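Local atomic coordinates of putative uncharacterized protein PH0242 (Pyrococcus horikoshii, PDB entry 3VU1), a protein that belongs to the archaeal oligosaccharyltransferase AglB family and is represented here by its C-terminal globular domain, which holds a calcium ion. Residues 68-71 and 72-76; 221-225 and 226-230; 211-214 and 215-219; 105-108 and 109-113. All coordinates share one frame; numbering follows the deposited sequence.

Four short local contacts follow one another along the chain, and none nests within or crosses another. Interaction 1 (68-76) turns the chain out of helix 60-69 towards the calcium site. Interaction 4 (105-113) closes the connection between helices 97-103 and 109-113. Interaction 3 (211-219) is helix 212-218 itself, and interaction 2 (221-230) folds the next loop back against the start of helix 228-235. Though distant in sequence, interactions 1, 2 and 3 touch pairwise: backbone bonds join Leu68 and Arg70 to helix 212-218, and Asp71 reaches the loop of interaction 2. Interaction 4 lies further out and, of the other three, touches only interaction 1, through Ala69 and Arg70.

Interaction 1: 68-71 and 72-76. With CA (calcium ion), chain C.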
ATOM      1  N   LEU A  68       1.783  -7.006   2.033  1.00 29.36           N
ATOM      2  CA  LEU A  68       0.910  -7.871   1.228  1.00 27.99           C
ATOM      3  C   LEU A  68       0.264  -9.002   2.002  1.00 27.98           C
ATOM      4  O   LEU A  68      -0.887  -9.323   1.758  1.00 28.52           O
ATOM      5  CB  LEU A  68       1.645  -8.428   0.005  1.00 26.74           C
ATOM      6  CG  LEU A  68       2.022  -7.392  -1.070  1.00 28.01           C
ATOM      7  CD1 LEU A  68       3.080  -7.877  -2.056  1.00 27.25           C
ATOM      8  CD2 LEU A  68       0.806  -6.910  -1.822  1.00 26.79           C
ATOM      9  N   ALA A  69       1.013  -9.597   2.927  1.00 28.28           N
ATOM     10  CA  ALA A  69       0.612 -10.824   3.599  1.00 27.74           C
ATOM     11  C   ALA A  69      -0.191 -10.520   4.858  1.00 28.34           C
ATOM     12  O   ALA A  69      -0.706 -11.418   5.499  1.00 27.71           O
ATOM     13  CB  ALA A  69       1.841 -11.673   3.945  1.00 26.30           C
ATOM     14  N   ARG A  70      -0.293  -9.262   5.243  1.00 29.12           N
ATOM     15  CA  ARG A  70      -0.923  -8.991   6.520  1.00 31.56           C
ATOM     16  C   ARG A  70      -2.112  -8.088   6.442  1.00 34.88           C
ATOM     17  O   ARG A  70      -2.510  -7.656   5.372  1.00 37.18           O
ATOM     18  CB  ARG A  70       0.074  -8.436   7.508  1.00 29.82           C
ATOM     19  CG  ARG A  70       1.268  -9.313   7.618  1.00 31.66           C
ATOM     20  CD  ARG A  70       1.057 -10.524   8.515  1.00 35.80           C
ATOM     21  NE  ARG A  70       2.273 -10.521   9.320  1.00 41.68           N
ATOM     22  CZ  ARG A  70       2.327 -10.587  10.637  1.00 38.72           C
ATOM     23  NH1 ARG A  70       1.230 -10.786  11.334  1.00 32.37           N
ATOM     24  NH2 ARG A  70       3.515 -10.511  11.232  1.00 43.44           N
ATOM     25  N   ASP A  71      -2.669  -7.803   7.607  1.00 38.08           N
ATOM     26  CA  ASP A  71      -3.966  -7.193   7.723  1.00 37.62           C
ATOM     27  C   ASP A  71      -3.832  -6.283   8.914  1.00 39.19           C
ATOM     28  O   ASP A  71      -2.995  -6.523   9.781  1.00 40.73           O
ATOM     29  CB  ASP A  71      -4.993  -8.287   8.003  1.00 38.18           C
ATOM     30  CG  ASP A  71      -6.415  -7.756   8.106  1.00 41.08           C
ATOM     31  OD1 ASP A  71      -7.257  -8.471   8.728  1.00 40.35           O
ATOM     32  OD2 ASP A  71      -6.679  -6.643   7.572  1.00 36.16           O
ATOM     33  N   GLY A  72      -4.627  -5.218   8.935  1.00 38.21           N
ATOM     34  CA  GLY A  72      -4.742  -4.375  10.108  1.00 35.63           C
ATOM     35  C   GLY A  72      -3.512  -3.577  10.428  1.00 35.50           C
ATOM     36  O   GLY A  72      -2.782  -3.175   9.534  1.00 36.98           O
ATOM     37  N   ASN A  73      -3.282  -3.351  11.716  1.00 36.74           N
ATOM     38  CA  ASN A  73      -2.263  -2.399  12.158  1.00 37.42           C
ATOM     39  C   ASN A  73      -0.874  -2.736  11.697  1.00 36.70           C
ATOM     40  O   ASN A  73      -0.174  -1.857  11.200  1.00 35.85           O
ATOM     41  CB  ASN A  73      -2.255  -2.261  13.683  1.00 39.95           C
ATOM     42  CG  ASN A  73      -3.320  -1.321  14.180  1.00 42.57           C
ATOM     43  OD1 ASN A  73      -3.778  -0.436  13.458  1.00 46.40           O
ATOM     44  ND2 ASN A  73      -3.718  -1.501  15.418  1.00 44.35           N
ATOM     45  N   ILE A  74      -0.484  -4.003  11.870  1.00 35.68           N
ATOM     46  CA  ILE A  74       0.865  -4.407  11.576  1.00 37.65           C
ATOM     47  C   ILE A  74       1.202  -4.280  10.096  1.00 38.95           C
ATOM     48  O   ILE A  74       2.386  -4.190   9.747  1.00 38.97           O
ATOM     49  CB  ILE A  74       1.180  -5.830  12.069  1.00 40.43           C
ATOM     50  CG1 ILE A  74       2.642  -5.925  12.511  1.00 38.61           C
ATOM     51  CG2 ILE A  74       0.877  -6.890  11.012  1.00 37.64           C
ATOM     52  CD1 ILE A  74       2.852  -7.150  13.368  1.00 40.54           C
ATOM     53  N   SER A  75       0.179  -4.260   9.237  1.00 36.40           N
ATOM     54  CA  SER A  75       0.418  -4.220   7.794  1.00 34.21           C
ATOM     55  C   SER A  75       0.644  -2.798   7.293  1.00 32.85           C
ATOM     56  O   SER A  75       0.909  -2.580   6.099  1.00 30.33           O
ATOM     57  CB  SER A  75      -0.719  -4.886   7.048  1.00 34.37           C
ATOM     58  OG  SER A  75      -1.792  -3.978   6.899  1.00 36.04           O
ATOM     59  N   GLU A  76       0.562  -1.842   8.215  1.00 33.03           N
ATOM     60  CA  GLU A  76       0.667  -0.429   7.858  1.00 35.65           C
ATOM     61  C   GLU A  76       2.112   0.033   7.763  1.00 36.15           C
ATOM     62  O   GLU A  76       2.685   0.652   8.632  1.00 38.47           O
ATOM     63  CB  GLU A  76      -0.150   0.466   8.784  1.00 37.02           C
ATOM     64  CG  GLU A  76      -1.643   0.472   8.468  1.00 41.54           C
ATOM     65  CD  GLU A  76      -2.389   1.624   9.142  1.00 45.44           C
ATOM     66  OE1 GLU A  76      -1.831   2.757   9.229  1.00 45.48           O
ATOM     67  OE2 GLU A  76      -3.549   1.403   9.576  1.00 45.85           O
TER
HETATM   68 CA    CA C1001      -4.159   3.840   9.482  1.00 49.75          CA
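Arg70 packs against Ile74 and Ser75 in a local van der Waals contact round the turn that leaves helix 60-69, just ahead of a calcium ligand. The methyl CG2 of Ile74 lies over one face of the Arg70 guanidinium, 3.9 Å above its plane and displaced towards the rim, while Ser75 CB comes within 3.7 Å of Arg70 CB. Beyond the turn, the polar end of Arg70 is engaged by Gly104 O and by a salt bridge to Glu414.

The turn is tightened from within. Gly72 O accepts from Ser75 N at 3.2 Å and from Ser75 OG at 2.9 Å, both donors arriving from the same face of the carbonyl plane. A chi1 of 82° sets OG between the backbone N and carbonyl carbon of Ser75, where it can turn back to that oxygen. Asp71 is buried and turns its carboxylate away from the turn, to Thr210 and the helix and loop that follow it.

The next residue, Glu76, holds the calcium ion with both carboxylate oxygens, OE1 at 2.6 Å and OE2 at 2.5 Å; Ala285, His319 and Glu322 complete the protein ligands. The two bonds to Gly72 O probably steady the backbone just before a bidentate metal ligand.

Interaction 2: 221-225 and 226-230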
ATOM      1  N   PRO A 221     -13.550  -7.339   0.281  1.00 50.48           N
ATOM      2  CA  PRO A 221     -13.447  -6.329   1.332  1.00 51.39           C
ATOM      3  C   PRO A 221     -13.482  -6.921   2.750  1.00 52.70           C
ATOM      4  O   PRO A 221     -14.251  -6.478   3.572  1.00 59.55           O
ATOM      5  CB  PRO A 221     -14.679  -5.448   1.076  1.00 48.74           C
ATOM      6  CG  PRO A 221     -15.678  -6.372   0.457  1.00 47.75           C
ATOM      7  CD  PRO A 221     -14.936  -7.518  -0.188  1.00 48.37           C
ATOM      8  N   THR A 222     -12.674  -7.919   3.050  1.00 56.77           N
ATOM      9  CA  THR A 222     -12.666  -8.410   4.415  1.00 59.84           C
ATOM     10  C   THR A 222     -11.377  -8.097   5.134  1.00 58.46           C
ATOM     11  O   THR A 222     -10.290  -8.043   4.538  1.00 58.06           O
ATOM     12  CB  THR A 222     -12.838  -9.927   4.515  1.00 68.93           C
ATOM     13  OG1 THR A 222     -11.896 -10.570   3.629  1.00 72.03           O
ATOM     14  CG2 THR A 222     -14.293 -10.323   4.234  1.00 71.70           C
ATOM     15  N   SER A 223     -11.537  -7.950   6.440  1.00 50.06           N
ATOM     16  CA  SER A 223     -10.474  -7.713   7.370  1.00 43.83           C
ATOM     17  C   SER A 223     -10.919  -8.313   8.700  1.00 43.50           C
ATOM     18  O   SER A 223     -12.092  -8.307   9.024  1.00 42.76           O
ATOM     19  CB  SER A 223     -10.261  -6.215   7.493  1.00 38.94           C
ATOM     20  OG  SER A 223      -9.181  -5.923   8.325  1.00 35.35           O
ATOM     21  N   SER A 224      -9.991  -8.875   9.453  1.00 44.34           N
ATOM     22  CA  SER A 224     -10.269  -9.215  10.839  1.00 43.92           C
ATOM     23  C   SER A 224     -10.537  -7.948  11.677  1.00 44.87           C
ATOM     24  O   SER A 224     -11.014  -8.035  12.800  1.00 47.89           O
ATOM     25  CB  SER A 224      -9.102 -10.004  11.424  1.00 43.28           C
ATOM     26  OG  SER A 224      -8.808 -11.129  10.602  1.00 46.53           O
ATOM     27  N   TYR A 225     -10.248  -6.778  11.124  1.00 42.51           N
ATOM     28  CA  TYR A 225     -10.253  -5.547  11.901  1.00 46.48           C
ATOM     29  C   TYR A 225     -11.336  -4.631  11.377  1.00 49.97           C
ATOM     30  O   TYR A 225     -11.641  -4.628  10.191  1.00 57.78           O
ATOM     31  CB  TYR A 225      -8.855  -4.884  11.916  1.00 45.05           C
ATOM     32  CG  TYR A 225      -7.805  -5.870  12.360  1.00 50.34           C
ATOM     33  CD1 TYR A 225      -7.593  -6.128  13.719  1.00 53.12           C
ATOM     34  CD2 TYR A 225      -7.081  -6.624  11.424  1.00 51.79           C
ATOM     35  CE1 TYR A 225      -6.661  -7.077  14.141  1.00 54.91           C
ATOM     36  CE2 TYR A 225      -6.150  -7.579  11.830  1.00 55.53           C
ATOM     37  CZ  TYR A 225      -5.941  -7.800  13.193  1.00 57.27           C
ATOM     38  OH  TYR A 225      -5.010  -8.735  13.611  1.00 56.44           O
ATOM     39  N   SER A 226     -11.943  -3.882  12.280  1.00 50.96           N
ATOM     40  CA  SER A 226     -13.126  -3.123  11.960  1.00 50.78           C
ATOM     41  C   SER A 226     -12.775  -1.850  11.198  1.00 48.94           C
ATOM     42  O   SER A 226     -11.914  -1.087  11.626  1.00 48.83           O
ATOM     43  CB  SER A 226     -13.865  -2.797  13.247  1.00 52.68           C
ATOM     44  OG  SER A 226     -14.681  -1.674  13.035  1.00 62.78           O
ATOM     45  N   GLU A 227     -13.436  -1.632  10.059  1.00 48.39           N
ATOM     46  CA  GLU A 227     -13.181  -0.453   9.214  1.00 49.19           C
ATOM     47  C   GLU A 227     -11.941  -0.585   8.293  1.00 48.00           C
ATOM     48  O   GLU A 227     -11.772   0.209   7.364  1.00 45.94           O
ATOM     49  CB  GLU A 227     -13.047   0.809  10.088  1.00 52.29           C
ATOM     50  CG  GLU A 227     -14.297   1.199  10.862  1.00 58.40           C
ATOM     51  CD  GLU A 227     -15.134   2.189  10.096  1.00 67.85           C
ATOM     52  OE1 GLU A 227     -14.803   3.394  10.155  1.00 71.59           O
ATOM     53  OE2 GLU A 227     -16.112   1.776   9.424  1.00 75.35           O
ATOM     54  N   PHE A 228     -11.079  -1.572   8.551  1.00 44.42           N
ATOM     55  CA  PHE A 228      -9.787  -1.645   7.874  1.00 40.10           C
ATOM     56  C   PHE A 228      -9.821  -1.800   6.333  1.00 38.85           C
ATOM     57  O   PHE A 228      -9.045  -1.141   5.617  1.00 36.23           O
ATOM     58  CB  PHE A 228      -8.854  -2.698   8.502  1.00 39.14           C
ATOM     59  CG  PHE A 228      -7.429  -2.560   8.021  1.00 41.34           C
ATOM     60  CD1 PHE A 228      -6.614  -1.515   8.493  1.00 41.04           C
ATOM     61  CD2 PHE A 228      -6.926  -3.402   7.024  1.00 40.22           C
ATOM     62  CE1 PHE A 228      -5.325  -1.350   8.021  1.00 41.95           C
ATOM     63  CE2 PHE A 228      -5.626  -3.242   6.554  1.00 39.94           C
ATOM     64  CZ  PHE A 228      -4.828  -2.219   7.056  1.00 41.79           C
ATOM     65  N   ALA A 229     -10.691  -2.668   5.824  1.00 35.90           N
ATOM     66  CA  ALA A 229     -10.843  -2.788   4.386  1.00 36.50           C
ATOM     67  C   ALA A 229     -11.278  -1.454   3.771  1.00 39.01           C
ATOM     68  O   ALA A 229     -10.720  -1.011   2.759  1.00 41.33           O
ATOM     69  CB  ALA A 229     -11.814  -3.892   4.035  1.00 34.44           C
ATOM     70  N   GLU A 230     -12.247  -0.795   4.400  1.00 42.28           N
ATOM     71  CA  GLU A 230     -12.778   0.458   3.868  1.00 43.43           C
ATOM     72  C   GLU A 230     -11.706   1.551   3.830  1.00 41.52           C
ATOM     73  O   GLU A 230     -11.653   2.345   2.880  1.00 42.94           O
ATOM     74  CB  GLU A 230     -13.999   0.905   4.674  1.00 48.15           C
ATOM     75  CG  GLU A 230     -15.225   1.190   3.816  1.00 61.03           C
ATOM     76  CD  GLU A 230     -16.198   2.187   4.454  1.00 74.97           C
ATOM     77  OE1 GLU A 230     -16.757   3.036   3.700  1.00 74.83           O
ATOM     78  OE2 GLU A 230     -16.394   2.137   5.705  1.00 77.04           O
TER
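Ser223 and Phe228 meet where an ST turn in the loop after helix 212-218 folds against the first turn of helix 228-235. The chain all but reverses here: the end-to-end directions of the two touching parts lie 146° apart, and Pro221 CA comes back to 5.4 Å from Ala229 CA.

Hydrogen bonding belongs to the loop. Ser223 OG accepts from Tyr225 N at 3.1 Å, with an N-H...O angle of 157°, and this closes the ST turn. The hydroxyl stands anti to the Ser223 backbone N (chi1 -176°), which carries it beside the carbonyl carbon and forward along the chain. The same oxygen is hydrogen-bonded to Asp71, whose carboxylate also takes Ser224 N, so the turn is tied to the loop after helix 60-69. At the helix start, Glu227 occupies the N-cap position; its carboxylate is bonded to Tyr256.

Apolar packing joins the two segments. Ala229 CB packs against Pro221, 4.4 Å from its CB and 3.6 Å from its carbonyl O. Tyr225 and Phe228 touch near their roots, CB to CB at 4.1 Å, before their rings diverge. The Phe228 ring runs inward among Asp71, Ser75, Asn212 and Lys215, and the side chain passes about 6 Å from the calcium ion at nearest atoms. The Tyr225 ring instead has Ser224 CB over one face, offset towards its rim.

At the middle of the contact, Ser223 OG lies 3.2 Å from Phe228 CB and 3.6 Å from CD2, approaching the ring obliquely.

Interaction 3: 211-214 and 215-219; sequences SNFV and KLAFG
Lys215 folds its side chain back along helix 212-218 to Asn212, one turn earlier, and shows how a lysine can follow its own helix. Its CB lies 3.5 Å from Asn212 O and its CG 3.7 Å from Ser211 O, the carbonyl of the N-cap residue. CD and CE then pass Asn212 OD1, at 4.0 and 3.8 Å. A bend at chi4 (72°) turns NZ onto OD1, a 3.0 Å hydrogen bond whose donor is tilted 26° from the plane of the amide carbonyl; the amide's other end, ND2, bonds Phe67 O. NZ also bonds Thr210 O and forms a salt bridge with Asp71, so the buried ammonium has three partners, and the carboxylate probably stabilises its charge.

Another flank of the helix is aromatic. Ala217 CB makes a CH-pi contact with Phe213, 3.8 Å from the ring centroid, and also sits over the centre of one face of Phe218. The two rings meet obliquely, their planes at 77° and centroids 5.7 Å apart.

Backbone i to i+4 bonds, among them Leu216 N to Asn212 O, hold the helix. Phe213, Val214 and Phe218 face strand 125-130, whereas Asn212, Lys215 and Leu216 pack on helix 228-235, which places helix 212-218 between the two.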
ATOM      1  N   SER A 211      -5.314 -11.057   4.350  1.00 33.11           N
ATOM      2  CA  SER A 211      -4.128 -10.318   3.913  1.00 31.68           C
ATOM      3  C   SER A 211      -4.525  -9.225   2.939  1.00 31.19           C
ATOM      4  O   SER A 211      -5.492  -9.382   2.182  1.00 32.87           O
ATOM      5  CB  SER A 211      -3.152 -11.281   3.213  1.00 31.78           C
ATOM      6  OG  SER A 211      -3.769 -11.893   2.075  1.00 35.34           O
ATOM      7  N   ASN A 212      -3.758  -8.141   2.921  1.00 28.93           N
ATOM      8  CA  ASN A 212      -3.954  -7.073   1.962  1.00 27.52           C
ATOM      9  C   ASN A 212      -3.890  -7.500   0.487  1.00 31.15           C
ATOM     10  O   ASN A 212      -4.579  -6.923  -0.353  1.00 34.38           O
ATOM     11  CB  ASN A 212      -2.950  -5.973   2.229  1.00 26.57           C
ATOM     12  CG  ASN A 212      -3.228  -5.228   3.527  1.00 27.59           C
ATOM     13  OD1 ASN A 212      -4.362  -5.144   3.980  1.00 26.94           O
ATOM     14  ND2 ASN A 212      -2.178  -4.707   4.145  1.00 27.85           N
ATOM     15  N   PHE A 213      -3.055  -8.485   0.150  1.00 31.23           N
ATOM     16  CA  PHE A 213      -3.008  -8.954  -1.225  1.00 31.58           C
ATOM     17  C   PHE A 213      -4.364  -9.519  -1.681  1.00 33.40           C
ATOM     18  O   PHE A 213      -4.839  -9.206  -2.767  1.00 33.18           O
ATOM     19  CB  PHE A 213      -1.945 -10.021  -1.397  1.00 30.06           C
ATOM     20  CG  PHE A 213      -1.961 -10.679  -2.753  1.00 27.53           C
ATOM     21  CD1 PHE A 213      -2.363 -12.004  -2.895  1.00 28.74           C
ATOM     22  CD2 PHE A 213      -1.572  -9.991  -3.876  1.00 27.01           C
ATOM     23  CE1 PHE A 213      -2.376 -12.634  -4.138  1.00 28.12           C
ATOM     24  CE2 PHE A 213      -1.575 -10.609  -5.133  1.00 28.00           C
ATOM     25  CZ  PHE A 213      -1.978 -11.925  -5.268  1.00 27.34           C
ATOM     26  N   VAL A 214      -4.960 -10.369  -0.846  1.00 33.54           N
ATOM     27  CA  VAL A 214      -6.267 -10.932  -1.113  1.00 32.39           C
ATOM     28  C   VAL A 214      -7.288  -9.813  -1.349  1.00 33.73           C
ATOM     29  O   VAL A 214      -8.071  -9.899  -2.290  1.00 35.71           O
ATOM     30  CB  VAL A 214      -6.706 -11.849   0.047  1.00 34.46           C
ATOM     31  CG1 VAL A 214      -8.193 -12.100  -0.012  1.00 34.39           C
ATOM     32  CG2 VAL A 214      -5.963 -13.177   0.003  1.00 33.59           C
ATOM     33  N   LYS A 215      -7.258  -8.755  -0.527  1.00 32.68           N
ATOM     34  CA  LYS A 215      -8.170  -7.629  -0.685  1.00 31.98           C
ATOM     35  C   LYS A 215      -7.965  -6.925  -2.013  1.00 32.79           C
ATOM     36  O   LYS A 215      -8.925  -6.678  -2.728  1.00 37.53           O
ATOM     37  CB  LYS A 215      -8.003  -6.575   0.421  1.00 32.72           C
ATOM     38  CG  LYS A 215      -8.252  -6.985   1.866  1.00 31.67           C
ATOM     39  CD  LYS A 215      -8.122  -5.727   2.745  1.00 30.61           C
ATOM     40  CE  LYS A 215      -8.084  -6.037   4.235  1.00 30.14           C
ATOM     41  NZ  LYS A 215      -6.815  -6.669   4.724  1.00 27.62           N
ATOM     42  N   LEU A 216      -6.725  -6.569  -2.326  1.00 32.09           N
ATOM     43  CA  LEU A 216      -6.436  -5.728  -3.483  1.00 34.67           C
ATOM     44  C   LEU A 216      -6.343  -6.494  -4.801  1.00 36.66           C
ATOM     45  O   LEU A 216      -6.579  -5.912  -5.855  1.00 36.44           O
ATOM     46  CB  LEU A 216      -5.144  -4.933  -3.276  1.00 36.94           C
ATOM     47  CG  LEU A 216      -5.059  -3.925  -2.110  1.00 37.37           C
ATOM     48  CD1 LEU A 216      -3.621  -3.453  -1.926  1.00 36.46           C
ATOM     49  CD2 LEU A 216      -5.999  -2.735  -2.260  1.00 33.34           C
ATOM     50  N   ALA A 217      -5.974  -7.774  -4.748  1.00 35.23           N
ATOM     51  CA  ALA A 217      -5.931  -8.615  -5.954  1.00 37.29           C
ATOM     52  C   ALA A 217      -7.337  -9.005  -6.434  1.00 38.76           C
ATOM     53  O   ALA A 217      -7.590  -9.074  -7.633  1.00 38.46           O
ATOM     54  CB  ALA A 217      -5.101  -9.873  -5.714  1.00 33.48           C
ATOM     55  N   PHE A 218      -8.241  -9.254  -5.492  1.00 36.55           N
ATOM     56  CA  PHE A 218      -9.490  -9.883  -5.822  1.00 35.74           C
ATOM     57  C   PHE A 218     -10.689  -9.077  -5.388  1.00 39.21           C
ATOM     58  O   PHE A 218     -11.770  -9.609  -5.352  1.00 44.73           O
ATOM     59  CB  PHE A 218      -9.527 -11.271  -5.196  1.00 33.48           C
ATOM     60  CG  PHE A 218      -8.295 -12.088  -5.486  1.00 35.39           C
ATOM     61  CD1 PHE A 218      -7.465 -12.514  -4.454  1.00 34.58           C
ATOM     62  CD2 PHE A 218      -7.939 -12.408  -6.808  1.00 34.60           C
ATOM     63  CE1 PHE A 218      -6.306 -13.251  -4.727  1.00 35.13           C
ATOM     64  CE2 PHE A 218      -6.785 -13.148  -7.085  1.00 35.50           C
ATOM     65  CZ  PHE A 218      -5.960 -13.562  -6.043  1.00 33.75           C
ATOM     66  N   GLY A 219     -10.515  -7.793  -5.080  1.00 41.94           N
ATOM     67  CA  GLY A 219     -11.567  -7.002  -4.430  1.00 44.79           C
ATOM     68  C   GLY A 219     -12.390  -7.774  -3.396  1.00 50.71           C
ATOM     69  O   GLY A 219     -13.605  -7.898  -3.547  1.00 57.17           O
TER

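Interaction 4: 105-108 and 109-113; sequences GAIT and RKEYN
Thr108 and Glu111 exchange backbone and side-chain bonds in a capping box, and its notable feature is that a single carboxylate oxygen, Glu111 OE1, serves Thr108 through both its backbone and its hydroxyl. Thr108 N gives OE1 a nearly straight bond of 2.7 Å, with an N-H...O angle of 175°, directed at the anti lone pair of that oxygen. Thr108 OG1 adds a weak bond to OE1 at 3.3 Å.

The reciprocal half runs from Glu111 N to Thr108 OG1, at 3.2 Å and 169°. A chi1 of 74° brings OG1 to the N-H of Glu111 in the first turn of the helix. The Glu111 chain, extended beyond CG, reaches back over the cap. Regular helical bonding begins with Tyr112 N to Thr108 O at 2.9 Å.

A hydrophobic staple accompanies the box: Ile107, just before the cap, sets its CD1 3.7 Å from Tyr112 CB, linking the residues that flank the first turn. Ile107 CB also lies against Glu111 OE1 at 3.4 Å. The other carboxylate oxygen, OE2, is held by Tyr205 and by a salt bridge to Lys207, so both carboxylate oxygens have partners.

Gly105 ends helix 97-103 in a Schellman motif, so only a short link separates the two helices. Tyr112 stacks on Tyr102 of that earlier helix, Arg109 makes a cation-pi contact with Tyr409, and backbone bonds tie helix 109-113 to Val122, Tyr409 and Ala411.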
ATOM      1  N   GLY A 105       6.140 -12.439   7.584  1.00 30.28           N
ATOM      2  CA  GLY A 105       5.913 -12.836   8.970  1.00 29.79           C
ATOM      3  C   GLY A 105       4.527 -13.387   9.235  1.00 32.99           C
ATOM      4  O   GLY A 105       4.137 -13.539  10.388  1.00 34.18           O
ATOM      5  N   ALA A 106       3.792 -13.727   8.171  1.00 34.51           N
ATOM      6  CA  ALA A 106       2.443 -14.322   8.280  1.00 32.63           C
ATOM      7  C   ALA A 106       2.434 -15.804   8.661  1.00 32.02           C
ATOM      8  O   ALA A 106       1.459 -16.298   9.208  1.00 35.49           O
ATOM      9  CB  ALA A 106       1.680 -14.123   6.969  1.00 29.85           C
ATOM     10  N   ILE A 107       3.496 -16.519   8.307  1.00 31.48           N
ATOM     11  CA  ILE A 107       3.577 -17.958   8.492  1.00 31.33           C
ATOM     12  C   ILE A 107       4.968 -18.375   8.999  1.00 33.76           C
ATOM     13  O   ILE A 107       5.945 -17.638   8.885  1.00 31.51           O
ATOM     14  CB  ILE A 107       3.279 -18.735   7.190  1.00 31.29           C
ATOM     15  CG1 ILE A 107       4.261 -18.379   6.070  1.00 29.61           C
ATOM     16  CG2 ILE A 107       1.849 -18.522   6.720  1.00 31.99           C
ATOM     17  CD1 ILE A 107       4.179 -19.354   4.912  1.00 28.63           C
ATOM     18  N   THR A 108       5.050 -19.569   9.560  1.00 35.76           N
ATOM     19  CA  THR A 108       6.317 -20.085  10.023  1.00 38.44           C
ATOM     20  C   THR A 108       7.115 -20.696   8.865  1.00 41.60           C
ATOM     21  O   THR A 108       6.572 -20.942   7.769  1.00 40.65           O
ATOM     22  CB  THR A 108       6.125 -21.138  11.138  1.00 37.63           C
ATOM     23  OG1 THR A 108       5.635 -22.370  10.584  1.00 35.83           O
ATOM     24  CG2 THR A 108       5.176 -20.612  12.197  1.00 34.12           C
ATOM     25  N   ARG A 109       8.397 -20.947   9.130  1.00 41.93           N
ATOM     26  CA  ARG A 109       9.276 -21.604   8.179  1.00 42.78           C
ATOM     27  C   ARG A 109       8.715 -22.952   7.760  1.00 41.74           C
ATOM     28  O   ARG A 109       8.752 -23.303   6.576  1.00 43.90           O
ATOM     29  CB  ARG A 109      10.663 -21.781   8.776  1.00 44.71           C
ATOM     30  CG  ARG A 109      11.691 -22.280   7.786  1.00 46.73           C
ATOM     31  CD  ARG A 109      13.053 -21.728   8.124  1.00 52.44           C
ATOM     32  NE  ARG A 109      14.076 -22.644   7.659  1.00 59.03           N
ATOM     33  CZ  ARG A 109      15.142 -22.981   8.369  1.00 63.28           C
ATOM     34  NH1 ARG A 109      16.015 -23.841   7.875  1.00 61.48           N
ATOM     35  NH2 ARG A 109      15.321 -22.475   9.583  1.00 70.30           N
ATOM     36  N   LYS A 110       8.183 -23.681   8.740  1.00 40.54           N
ATOM     37  CA  LYS A 110       7.584 -24.991   8.509  1.00 40.81           C
ATOM     38  C   LYS A 110       6.427 -24.885   7.535  1.00 42.21           C
ATOM     39  O   LYS A 110       6.351 -25.650   6.564  1.00 43.54           O
ATOM     40  CB  LYS A 110       7.091 -25.603   9.811  1.00 40.44           C
ATOM     41  CG  LYS A 110       6.361 -26.902   9.598  1.00 41.85           C
ATOM     42  CD  LYS A 110       6.141 -27.650  10.900  1.00 45.86           C
ATOM     43  CE  LYS A 110       5.318 -28.892  10.607  1.00 47.21           C
ATOM     44  NZ  LYS A 110       4.854 -29.555  11.848  1.00 51.39           N
ATOM     45  N   GLU A 111       5.533 -23.927   7.781  1.00 39.86           N
ATOM     46  CA  GLU A 111       4.407 -23.711   6.882  1.00 39.54           C
ATOM     47  C   GLU A 111       4.845 -23.282   5.462  1.00 40.12           C
ATOM     48  O   GLU A 111       4.233 -23.681   4.454  1.00 40.11           O
ATOM     49  CB  GLU A 111       3.460 -22.704   7.491  1.00 37.42           C
ATOM     50  CG  GLU A 111       2.855 -23.191   8.778  1.00 36.48           C
ATOM     51  CD  GLU A 111       2.158 -22.086   9.538  1.00 39.61           C
ATOM     52  OE1 GLU A 111       2.758 -20.997   9.729  1.00 39.70           O
ATOM     53  OE2 GLU A 111       0.995 -22.304   9.934  1.00 39.98           O
ATOM     54  N   TYR A 112       5.915 -22.495   5.401  1.00 38.65           N
ATOM     55  CA  TYR A 112       6.410 -21.970   4.150  1.00 39.89           C
ATOM     56  C   TYR A 112       6.862 -23.080   3.180  1.00 43.27           C
ATOM     57  O   TYR A 112       6.547 -23.037   1.997  1.00 46.10           O
ATOM     58  CB  TYR A 112       7.515 -20.941   4.419  1.00 37.55           C
ATOM     59  CG  TYR A 112       8.455 -20.743   3.280  1.00 38.52           C
ATOM     60  CD1 TYR A 112       8.018 -20.208   2.065  1.00 40.32           C
ATOM     61  CD2 TYR A 112       9.790 -21.106   3.397  1.00 40.52           C
ATOM     62  CE1 TYR A 112       8.889 -20.055   0.988  1.00 41.82           C
ATOM     63  CE2 TYR A 112      10.679 -20.941   2.338  1.00 42.88           C
ATOM     64  CZ  TYR A 112      10.232 -20.419   1.129  1.00 46.63           C
ATOM     65  OH  TYR A 112      11.132 -20.253   0.073  1.00 50.72           O
ATOM     66  N   ASN A 113       7.588 -24.078   3.671  1.00 46.58           N
ATOM     67  CA  ASN A 113       8.155 -25.073   2.767  1.00 46.33           C
ATOM     68  C   ASN A 113       8.499 -26.402   3.411  1.00 46.95           C
ATOM     69  O   ASN A 113       9.298 -27.151   2.880  1.00 49.77           O
ATOM     70  CB  ASN A 113       9.394 -24.511   2.073  1.00 47.97           C
ATOM     71  CG  ASN A 113       9.736 -25.259   0.803  1.00 49.17           C
ATOM     72  OD1 ASN A 113       8.861 -25.802   0.100  1.00 47.96           O
ATOM     73  ND2 ASN A 113      11.011 -25.290   0.497  1.00 48.09           N
TER